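Local coordinates for hypothetical protein (Staphylococcus aureus subsp. aureus, PDB 2IL5) that is of unknown function but belongs to the Activator of Hsp90 ATPase homolog 1-like family (Bet v 1-like clan) and may bind a hydrophobic ligand or partner protein, at residues A[61-66]-A[79-84]; A[103-108]-A[123-128]; A[40-45]-A[155-160]. One frame throughout, in Å; residues are numbered along the deposited sequence.

Interaction 1: residues A[61-66]-A[79-84]; sequences GKYRIV and GIYESL
Tyr-63 holds CG between its backbone N and carbonyl carbon (chi1 72°), and from there its ring lies across the main chain of Gly-79, while Tyr-81 has CG anti to its carbonyl carbon, beside the backbone N (chi1 -69°). The setting is the beta hairpin of strands 62-68 and 74-85, part of the antiparallel sheet of a Bet v 1-like, helix-grip fold, and it illustrates how a glycine lets an aromatic ring rest directly on the backbone of a partner strand. Tyr-63 CE1 comes within 3.4 Å of Gly-79 C, and Gly-79 N sits over one face of the ring, toward its rim. With no side chain at Gly-79, the phenol passes over the strand, and its OH finds a hydrogen-bond partner in Thr-93 O on the next strand. Beneath the ring the two residues form an antiparallel hydrogen-bonded pair: Tyr-63 N reaches Gly-79 O at 2.9 Å, and Gly-79 N returns to Tyr-63 O at 3.1 Å. On the same face Tyr-81 CE2 meets Tyr-63 CD1 at 4.1 Å, an oblique pairing of rings whose planes are 57° apart. The other face carries Lys-62 and Ile-80, the adjoining non-hydrogen-bonded pair. Ile-80 swings CD1 back to 3.7 Å from Lys-62 CA, whereas the extended lysine chain runs on to a salt bridge between NZ and Glu-78. Beyond this contact, strand 74-85 is interrupted by a classic bulge opposite Lys-91. At the beginning of the 61-66 segment Gly-61 O takes a CA-H...O approach from Ile-80 CA and a hydrogen bond from Tyr-81 N at 3.0 Å.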
loop_
_atom_site.group_PDB
_atom_site.type_symbol
_atom_site.label_atom_id
_atom_site.label_comp_id
_atom_site.label_asym_id
_atom_site.label_seq_id
_atom_site.Cartn_x
_atom_site.Cartn_y
_atom_site.Cartn_z
ATOM N N GLY A 61 8.733 8.619 -10.643
ATOM C CA GLY A 61 8.283 9.749 -9.839
ATOM C C GLY A 61 8.144 9.446 -8.344
ATOM O O GLY A 61 7.757 8.353 -7.954
ATOM N N LYS A 62 8.422 10.451 -7.513
ATOM C CA LYS A 62 8.359 10.306 -6.060
ATOM C C LYS A 62 6.994 10.642 -5.468
ATOM O O LYS A 62 6.263 11.487 -5.996
ATOM C CB LYS A 62 9.440 11.168 -5.410
ATOM C CG LYS A 62 9.420 11.113 -3.859
ATOM C CD LYS A 62 10.490 11.995 -3.214
ATOM C CE LYS A 62 10.202 12.164 -1.742
ATOM N NZ LYS A 62 11.144 13.150 -1.135
ATOM N N TYR A 63 6.644 9.974 -4.371
ATOM C CA TYR A 63 5.548 10.430 -3.553
ATOM C C TYR A 63 6.027 10.570 -2.112
ATOM O O TYR A 63 6.940 9.850 -1.666
ATOM C CB TYR A 63 4.294 9.540 -3.669
ATOM C CG TYR A 63 4.460 8.202 -2.997
ATOM C CD1 TYR A 63 4.963 7.099 -3.697
ATOM C CD2 TYR A 63 4.160 8.052 -1.640
ATOM C CE1 TYR A 63 5.142 5.875 -3.058
ATOM C CE2 TYR A 63 4.342 6.856 -0.989
ATOM C CZ TYR A 63 4.822 5.758 -1.692
ATOM O OH TYR A 63 4.999 4.566 -1.017
ATOM N N ARG A 64 5.423 11.533 -1.402
ATOM C CA ARG A 64 5.742 11.774 -0.004
ATOM C C ARG A 64 4.489 12.085 0.837
ATOM O O ARG A 64 3.820 13.098 0.624
ATOM C CB ARG A 64 6.765 12.893 0.111
ATOM C CG ARG A 64 7.245 13.082 1.497
ATOM C CD ARG A 64 8.167 14.279 1.590
ATOM N NE ARG A 64 8.800 14.340 2.912
ATOM C CZ ARG A 64 8.433 15.193 3.855
ATOM N NH1 ARG A 64 9.034 15.195 5.034
ATOM N NH2 ARG A 64 7.455 16.052 3.608
ATOM N N ILE A 65 4.179 11.193 1.774
ATOM C CA ILE A 65 3.009 11.326 2.645
ATOM C C ILE A 65 3.478 11.527 4.087
ATOM O O ILE A 65 4.295 10.743 4.607
ATOM C CB ILE A 65 2.098 10.083 2.558
ATOM C CG1 ILE A 65 1.598 9.899 1.118
ATOM C CG2 ILE A 65 0.974 10.178 3.597
ATOM C CD1 ILE A 65 0.841 8.613 0.827
ATOM N N VAL A 66 2.980 12.608 4.702
ATOM C CA VAL A 66 3.199 12.912 6.122
ATOM C C VAL A 66 1.850 12.793 6.866
ATOM O O VAL A 66 0.890 13.484 6.556
ATOM C CB VAL A 66 3.805 14.313 6.283
ATOM C CG1 VAL A 66 4.162 14.584 7.708
ATOM C CG2 VAL A 66 5.037 14.466 5.383
ATOM N N GLY A 79 8.223 6.997 -1.344
ATOM C CA GLY A 79 8.584 5.949 -2.267
ATOM C C GLY A 79 8.481 6.450 -3.679
ATOM O O GLY A 79 8.361 7.661 -3.949
ATOM N N ILE A 80 8.474 5.486 -4.578
ATOM C CA ILE A 80 8.612 5.716 -6.006
ATOM C C ILE A 80 7.580 4.904 -6.768
ATOM O O ILE A 80 7.321 3.752 -6.421
ATOM C CB ILE A 80 10.057 5.278 -6.482
ATOM C CG1 ILE A 80 11.124 6.239 -5.978
ATOM C CG2 ILE A 80 10.133 5.210 -7.973
ATOM C CD1 ILE A 80 10.883 7.639 -6.395
ATOM N N TYR A 81 7.012 5.482 -7.820
ATOM C CA TYR A 81 6.277 4.674 -8.773
ATOM C C TYR A 81 7.268 4.017 -9.722
ATOM O O TYR A 81 8.088 4.685 -10.314
ATOM C CB TYR A 81 5.299 5.524 -9.538
ATOM C CG TYR A 81 4.180 6.009 -8.687
ATOM C CD1 TYR A 81 3.115 5.156 -8.386
ATOM C CD2 TYR A 81 4.198 7.317 -8.131
ATOM C CE1 TYR A 81 2.069 5.586 -7.614
ATOM C CE2 TYR A 81 3.178 7.751 -7.335
ATOM C CZ TYR A 81 2.097 6.872 -7.085
ATOM O OH TYR A 81 1.029 7.250 -6.311
ATOM N N GLU A 82 7.245 2.701 -9.827
ATOM C CA GLU A 82 8.156 2.065 -10.749
ATOM C C GLU A 82 7.448 1.765 -12.072
ATOM O O GLU A 82 8.007 1.899 -13.126
ATOM C CB GLU A 82 8.788 0.811 -10.139
ATOM C CG GLU A 82 9.371 1.116 -8.798
ATOM C CD GLU A 82 10.605 0.346 -8.481
ATOM O OE1 GLU A 82 10.478 -0.582 -7.647
ATOM O OE2 GLU A 82 11.689 0.666 -9.037
ATOM N N SER A 83 6.190 1.398 -11.984
ATOM C CA SER A 83 5.456 0.962 -13.125
ATOM C C SER A 83 4.018 1.437 -12.976
ATOM O O SER A 83 3.405 1.259 -11.923
ATOM C CB SER A 83 5.536 -0.556 -13.221
ATOM O OG SER A 83 5.033 -0.958 -14.472
ATOM N N LEU A 84 3.519 2.087 -14.035
ATOM C CA LEU A 84 2.149 2.626 -14.110
ATOM C C LEU A 84 1.568 2.254 -15.469
ATOM O O LEU A 84 1.878 2.873 -16.493
ATOM C CB LEU A 84 2.161 4.162 -13.972
ATOM C CG LEU A 84 2.517 4.701 -12.577
ATOM C CD1 LEU A 84 2.787 6.160 -12.596
ATOM C CD2 LEU A 84 1.402 4.384 -11.566
#

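Interaction 2: residues A[103-108]-A[123-128]; sequences QDVIEV and YYRSLV
Asp-104 reaches across to Tyr-124 and Ser-126 in the hairpin of strands 104-112 and 118-128, inner strands of the antiparallel sheet of this helix-grip fold, with 118-128 next to the outermost strand 12-22. Its CB lies 3.6 Å from Tyr-124 CE1 and close to Arg-125 O. CG is anti to the carbonyl carbon (chi1 -51°), where the carboxylate faces both hydroxyls: OD1 accepts a hydrogen bond from Ser-126 OG at 2.9 Å, met from well above the carboxylate plane, and OD2 lies 3.0 Å from Tyr-124 OH. The carboxylate stands 77° from the plane of that ring. Both hydroxyls also hydrogen-bond to Tyr-146 OH of helix 136-166, so the polar cluster ties the hairpin to the helix.

On the other face the side chains meet differently. Val-105 and Arg-125 lie side by side, with Val-105 CB over one face of the guanidinium and CG2 3.6 Å from Arg-125 NH2. In the guanidinium plane, NH1 donates to Tyr-123 OH at 3.0 Å, and that hydroxyl has a further partner in Glu-15. Four backbone hydrogen bonds join Val-105 to Arg-125 and Glu-107 to Tyr-123. Back on the helix-facing side, Ile-106 CG1 abuts the edge of the Tyr-124 ring, 3.9 Å from CD1.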
loop_
_atom_site.group_PDB
_atom_site.type_symbol
_atom_site.label_atom_id
_atom_site.label_comp_id
_atom_site.label_asym_id
_atom_site.label_seq_id
_atom_site.Cartn_x
_atom_site.Cartn_y
_atom_site.Cartn_z
ATOM N N GLN A 103 13.497 -0.879 0.824
ATOM C CA GLN A 103 12.196 -0.598 0.201
ATOM C C GLN A 103 11.314 -1.834 0.234
ATOM O O GLN A 103 11.692 -2.924 -0.242
ATOM C CB GLN A 103 12.298 -0.183 -1.270
ATOM C CG GLN A 103 13.343 0.791 -1.644
ATOM C CD GLN A 103 14.010 0.365 -2.934
ATOM O OE1 GLN A 103 14.909 -0.480 -2.929
ATOM N NE2 GLN A 103 13.561 0.931 -4.053
ATOM N N ASP A 104 10.125 -1.649 0.769
ATOM C CA ASP A 104 9.055 -2.559 0.517
ATOM C C ASP A 104 8.536 -2.373 -0.928
ATOM O O ASP A 104 8.621 -1.306 -1.530
ATOM C CB ASP A 104 7.927 -2.365 1.503
ATOM C CG ASP A 104 8.401 -2.362 2.970
ATOM O OD1 ASP A 104 9.471 -2.954 3.296
ATOM O OD2 ASP A 104 7.639 -1.787 3.795
ATOM N N VAL A 105 7.976 -3.456 -1.433
ATOM C CA VAL A 105 7.483 -3.528 -2.794
ATOM C C VAL A 105 5.989 -3.734 -2.737
ATOM O O VAL A 105 5.522 -4.591 -2.040
ATOM C CB VAL A 105 8.201 -4.692 -3.586
ATOM C CG1 VAL A 105 7.402 -5.108 -4.828
ATOM C CG2 VAL A 105 9.663 -4.286 -3.928
ATOM N N ILE A 106 5.260 -2.917 -3.478
ATOM C CA ILE A 106 3.847 -3.166 -3.805
ATOM C C ILE A 106 3.676 -3.450 -5.311
ATOM O O ILE A 106 4.167 -2.708 -6.139
ATOM C CB ILE A 106 2.973 -1.935 -3.410
ATOM C CG1 ILE A 106 2.810 -1.892 -1.873
ATOM C CG2 ILE A 106 1.595 -1.961 -4.131
ATOM C CD1 ILE A 106 2.080 -0.612 -1.336
ATOM N N GLU A 107 3.007 -4.542 -5.659
ATOM C CA GLU A 107 2.605 -4.786 -7.062
ATOM C C GLU A 107 1.122 -5.095 -7.043
ATOM O O GLU A 107 0.700 -6.009 -6.360
ATOM C CB GLU A 107 3.401 -5.899 -7.697
ATOM C CG GLU A 107 4.892 -5.580 -7.740
ATOM C CD GLU A 107 5.781 -6.695 -8.201
ATOM O OE1 GLU A 107 5.324 -7.849 -8.328
ATOM O OE2 GLU A 107 6.983 -6.406 -8.482
ATOM N N VAL A 108 0.333 -4.273 -7.730
ATOM C CA VAL A 108 -1.100 -4.410 -7.689
ATOM C C VAL A 108 -1.667 -4.401 -9.128
ATOM O O VAL A 108 -1.435 -3.477 -9.904
ATOM C CB VAL A 108 -1.789 -3.361 -6.720
ATOM C CG1 VAL A 108 -1.540 -1.943 -7.176
ATOM C CG2 VAL A 108 -3.322 -3.648 -6.592
ATOM N N TYR A 123 -0.016 -7.596 -4.290
ATOM C CA TYR A 123 1.145 -8.308 -3.752
ATOM C C TYR A 123 2.051 -7.330 -3.010
ATOM O O TYR A 123 2.293 -6.262 -3.512
ATOM C CB TYR A 123 1.935 -8.946 -4.906
ATOM C CG TYR A 123 3.312 -9.432 -4.500
ATOM C CD1 TYR A 123 3.481 -10.657 -3.878
ATOM C CD2 TYR A 123 4.455 -8.656 -4.745
ATOM C CE1 TYR A 123 4.780 -11.141 -3.522
ATOM C CE2 TYR A 123 5.727 -9.119 -4.413
ATOM C CZ TYR A 123 5.881 -10.380 -3.792
ATOM O OH TYR A 123 7.132 -10.833 -3.408
ATOM N N TYR A 124 2.561 -7.707 -1.846
ATOM C CA TYR A 124 3.466 -6.880 -1.088
ATOM C C TYR A 124 4.611 -7.717 -0.547
ATOM O O TYR A 124 4.383 -8.826 -0.038
ATOM C CB TYR A 124 2.702 -6.245 0.055
ATOM C CG TYR A 124 3.482 -5.576 1.188
ATOM C CD1 TYR A 124 3.916 -4.248 1.093
ATOM C CD2 TYR A 124 3.717 -6.267 2.397
ATOM C CE1 TYR A 124 4.565 -3.603 2.171
ATOM C CE2 TYR A 124 4.398 -5.661 3.470
ATOM C CZ TYR A 124 4.799 -4.336 3.364
ATOM O OH TYR A 124 5.465 -3.768 4.442
ATOM N N ARG A 125 5.823 -7.168 -0.643
ATOM C CA ARG A 125 7.032 -7.814 -0.123
ATOM C C ARG A 125 7.781 -6.872 0.829
ATOM O O ARG A 125 8.023 -5.712 0.499
ATOM C CB ARG A 125 7.933 -8.243 -1.250
ATOM C CG ARG A 125 8.970 -9.211 -0.766
ATOM C CD ARG A 125 9.910 -9.706 -1.823
ATOM N NE ARG A 125 10.559 -8.704 -2.653
ATOM C CZ ARG A 125 10.232 -8.446 -3.931
ATOM N NH1 ARG A 125 9.190 -9.028 -4.530
ATOM N NH2 ARG A 125 10.919 -7.562 -4.614
ATOM N N SER A 126 8.117 -7.367 2.013
ATOM C CA SER A 126 8.852 -6.568 2.986
ATOM C C SER A 126 9.907 -7.382 3.708
ATOM O O SER A 126 9.633 -8.489 4.124
ATOM C CB SER A 126 7.906 -6.000 4.048
ATOM O OG SER A 126 8.644 -5.169 4.933
ATOM N N LEU A 127 11.094 -6.824 3.865
ATOM C CA LEU A 127 12.210 -7.515 4.526
ATOM C C LEU A 127 12.078 -7.410 6.005
ATOM O O LEU A 127 11.946 -6.300 6.508
ATOM C CB LEU A 127 13.543 -6.860 4.159
ATOM C CG LEU A 127 14.357 -7.585 3.132
ATOM C CD1 LEU A 127 15.585 -6.766 2.903
ATOM C CD2 LEU A 127 14.746 -8.984 3.644
ATOM N N VAL A 128 12.073 -8.532 6.712
ATOM C CA VAL A 128 12.037 -8.455 8.188
ATOM C C VAL A 128 13.428 -8.670 8.865
ATOM O O VAL A 128 14.201 -9.554 8.555
ATOM C CB VAL A 128 10.721 -9.061 8.859
ATOM C CG1 VAL A 128 9.916 -9.889 7.886
ATOM C CG2 VAL A 128 10.950 -9.752 10.262
HETATM O O HOH W 1 11.398 -6.261 -0.094
#

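Interaction 3: residues A[40-45]-A[155-160]; sequences KQWFMT and ELMFDK
Met-157, a selenomethionine here, is the knob that the 155-160 segment of helix 136-166 pushes against the irregular 40-45 segment. The notch that receives it is lined by the carbonyl of Trp-42, the backbone N of Met-44 and the ring of Phe-43. CG of Met-157 presses on Trp-42 O at 3.3 Å, SE settles 3.8 Å from Met-44 N, and the bend at chi3 carries CE to the selenium of Met-44, also selenomethionine, again at 3.8 Å. The selenium of Met-157 stands 5.1 Å from the centroid of the Phe-43 ring and 34° off its normal, an oblique Met-aromatic contact.

The complementary bump comes from the loop. Trp-42 has CG between its backbone N and carbonyl carbon (chi1 75°), and its indole reaches the helix flank between Met-157 and Phe-158. Its CE3 lies 3.5 Å from the backbone O of Met-157, while CZ3 touches the edge of the Phe-158 ring at CD1, 4.1 Å away. The loop braces this indole itself, with Phe-43 CB over the centre of one face, and NE1 is held by Ala-32 O.

Alongside, the aliphatic part of Lys-160 completes the fit. Its CG is 3.6 Å from Gln-41 O and also leans on Trp-42 CB, and the bends at chi2 and chi3 bring CE near Thr-45 O.

No hydrogen bond crosses this interface, an example of joining by close apolar packing and fit of shape. Phe-158 continues inward to an edge-to-face meeting with Phe-122 of the sheet, and Phe-43 reaches strand 62-68. Loop, long C-terminal helix and sheet thus close on one another in the way characteristic of the helix-grip fold of Bet v 1-like proteins.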
loop_
_atom_site.group_PDB
_atom_site.type_symbol
_atom_site.label_atom_id
_atom_site.label_comp_id
_atom_site.label_asym_id
_atom_site.label_seq_id
_atom_site.Cartn_x
_atom_site.Cartn_y
_atom_site.Cartn_z
ATOM N N LYS A 40 -4.703 10.632 -0.604
ATOM C CA LYS A 40 -4.632 11.381 0.646
ATOM C C LYS A 40 -5.681 10.940 1.649
ATOM O O LYS A 40 -5.523 11.164 2.856
ATOM C CB LYS A 40 -4.696 12.887 0.378
ATOM C CG LYS A 40 -6.045 13.558 0.478
ATOM C CD LYS A 40 -5.863 15.067 0.490
ATOM C CE LYS A 40 -5.134 15.542 1.743
ATOM N NZ LYS A 40 -5.202 17.028 1.949
ATOM N N GLN A 41 -6.714 10.269 1.135
ATOM C CA GLN A 41 -7.827 9.807 1.919
ATOM C C GLN A 41 -7.681 8.382 2.421
ATOM O O GLN A 41 -8.440 7.986 3.315
ATOM C CB GLN A 41 -9.140 9.944 1.130
ATOM C CG GLN A 41 -9.441 11.358 0.647
ATOM C CD GLN A 41 -10.782 11.483 -0.077
ATOM O OE1 GLN A 41 -11.839 11.190 0.486
ATOM N NE2 GLN A 41 -10.739 11.938 -1.327
ATOM N N TRP A 42 -6.709 7.619 1.912
ATOM C CA TRP A 42 -6.659 6.190 2.265
ATOM C C TRP A 42 -5.296 5.543 2.331
ATOM O O TRP A 42 -5.133 4.571 3.041
ATOM C CB TRP A 42 -7.546 5.349 1.329
ATOM C CG TRP A 42 -6.977 5.136 -0.049
ATOM C CD1 TRP A 42 -7.174 5.936 -1.145
ATOM C CD2 TRP A 42 -6.162 4.029 -0.498
ATOM N NE1 TRP A 42 -6.505 5.404 -2.243
ATOM C CE2 TRP A 42 -5.888 4.236 -1.874
ATOM C CE3 TRP A 42 -5.624 2.883 0.129
ATOM C CZ2 TRP A 42 -5.092 3.341 -2.633
ATOM C CZ3 TRP A 42 -4.851 1.997 -0.627
ATOM C CH2 TRP A 42 -4.602 2.235 -2.000
ATOM N N PHE A 43 -4.337 6.031 1.565
ATOM C CA PHE A 43 -3.062 5.327 1.436
ATOM C C PHE A 43 -2.080 5.777 2.498
ATOM O O PHE A 43 -1.441 6.810 2.335
ATOM C CB PHE A 43 -2.468 5.548 0.043
ATOM C CG PHE A 43 -1.310 4.669 -0.251
ATOM C CD1 PHE A 43 -0.004 5.144 -0.123
ATOM C CD2 PHE A 43 -1.511 3.347 -0.634
ATOM C CE1 PHE A 43 1.091 4.307 -0.377
ATOM C CE2 PHE A 43 -0.419 2.505 -0.885
ATOM C CZ PHE A 43 0.880 3.004 -0.757
HETATM N N MSE A 44 -1.990 4.991 3.576
HETATM C CA MSE A 44 -1.170 5.274 4.779
HETATM C C MSE A 44 -1.530 6.579 5.467
HETATM O O MSE A 44 -0.773 7.109 6.264
HETATM C CB MSE A 44 0.327 5.269 4.450
HETATM C CG MSE A 44 0.764 4.195 3.493
HETATM SE SE MSE A 44 1.281 2.582 4.401
HETATM C CE MSE A 44 2.669 3.224 5.630
ATOM N N THR A 45 -2.698 7.099 5.138
ATOM C CA THR A 45 -3.135 8.339 5.704
ATOM C C THR A 45 -4.666 8.450 5.609
ATOM O O THR A 45 -5.330 7.493 5.190
ATOM C CB THR A 45 -2.383 9.476 5.005
ATOM O OG1 THR A 45 -2.531 10.692 5.745
ATOM C CG2 THR A 45 -2.830 9.618 3.552
ATOM N N GLU A 155 -5.888 -4.525 4.676
ATOM C CA GLU A 155 -7.346 -4.696 4.709
ATOM C C GLU A 155 -8.047 -3.428 5.133
ATOM O O GLU A 155 -9.047 -3.046 4.508
ATOM C CB GLU A 155 -7.793 -5.797 5.669
ATOM C CG GLU A 155 -7.447 -7.232 5.288
ATOM C CD GLU A 155 -8.000 -7.704 3.952
ATOM O OE1 GLU A 155 -8.992 -7.133 3.478
ATOM O OE2 GLU A 155 -7.459 -8.679 3.387
ATOM N N LEU A 156 -7.564 -2.797 6.214
ATOM C CA LEU A 156 -8.203 -1.575 6.745
ATOM C C LEU A 156 -8.083 -0.453 5.744
ATOM O O LEU A 156 -9.002 0.346 5.604
ATOM C CB LEU A 156 -7.580 -1.096 8.054
ATOM C CG LEU A 156 -7.956 -1.603 9.423
ATOM C CD1 LEU A 156 -6.959 -1.035 10.437
ATOM C CD2 LEU A 156 -9.367 -1.235 9.773
HETATM N N MSE A 157 -6.937 -0.408 5.058
HETATM C CA MSE A 157 -6.688 0.559 3.972
HETATM C C MSE A 157 -7.582 0.403 2.743
HETATM O O MSE A 157 -7.997 1.392 2.149
HETATM C CB MSE A 157 -5.257 0.439 3.483
HETATM C CG MSE A 157 -4.348 1.495 4.009
HETATM SE SE MSE A 157 -2.606 1.236 3.177
HETATM C CE MSE A 157 -1.810 0.401 4.703
ATOM N N PHE A 158 -7.789 -0.842 2.318
ATOM C CA PHE A 158 -8.551 -1.097 1.114
ATOM C C PHE A 158 -10.022 -0.870 1.396
ATOM O O PHE A 158 -10.782 -0.520 0.501
ATOM C CB PHE A 158 -8.349 -2.520 0.618
ATOM C CG PHE A 158 -6.949 -2.831 0.251
ATOM C CD1 PHE A 158 -6.086 -1.839 -0.224
ATOM C CD2 PHE A 158 -6.481 -4.128 0.341
ATOM C CE1 PHE A 158 -4.777 -2.148 -0.587
ATOM C CE2 PHE A 158 -5.195 -4.413 -0.033
ATOM C CZ PHE A 158 -4.341 -3.418 -0.488
ATOM N N ASP A 159 -10.446 -1.093 2.627
ATOM C CA ASP A 159 -11.847 -0.864 2.846
ATOM C C ASP A 159 -12.171 0.638 3.057
ATOM O O ASP A 159 -13.215 1.131 2.641
ATOM C CB ASP A 159 -12.568 -1.971 3.669
ATOM C CG ASP A 159 -12.213 -2.009 5.131
ATOM O OD1 ASP A 159 -12.068 -0.952 5.786
ATOM O OD2 ASP A 159 -12.180 -3.140 5.673
ATOM N N LYS A 160 -11.183 1.370 3.556
ATOM C CA LYS A 160 -11.171 2.815 3.429
ATOM C C LYS A 160 -11.132 3.313 1.969
ATOM O O LYS A 160 -11.905 4.174 1.584
ATOM C CB LYS A 160 -10.003 3.362 4.205
ATOM C CG LYS A 160 -9.970 4.843 4.281
ATOM C CD LYS A 160 -9.825 5.275 5.716
ATOM C CE LYS A 160 -8.413 5.231 6.268
ATOM N NZ LYS A 160 -8.587 5.757 7.695
#

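Overall arrangement
The three contacts show how the sheet, the long C-terminal helix and a loop following the short helices are put together. Interactions 1 and 2 are successive hairpins of the same antiparallel sheet, separated by strand 89-94, their centres about 14 Å apart and without direct touch. Interaction 3 spans the sequence around both, pairing a loop that precedes the hairpins with the helix that follows them; its centre is about 16 Å from each of the others. Phe-43 connects all three: it packs on Tyr-63 and Ile-65 of interaction 1 and, through CZ, on Ile-106 of interaction 2. Local strand pairing thus builds the sheet, and the long-range contact joins loop and helix on its concave side.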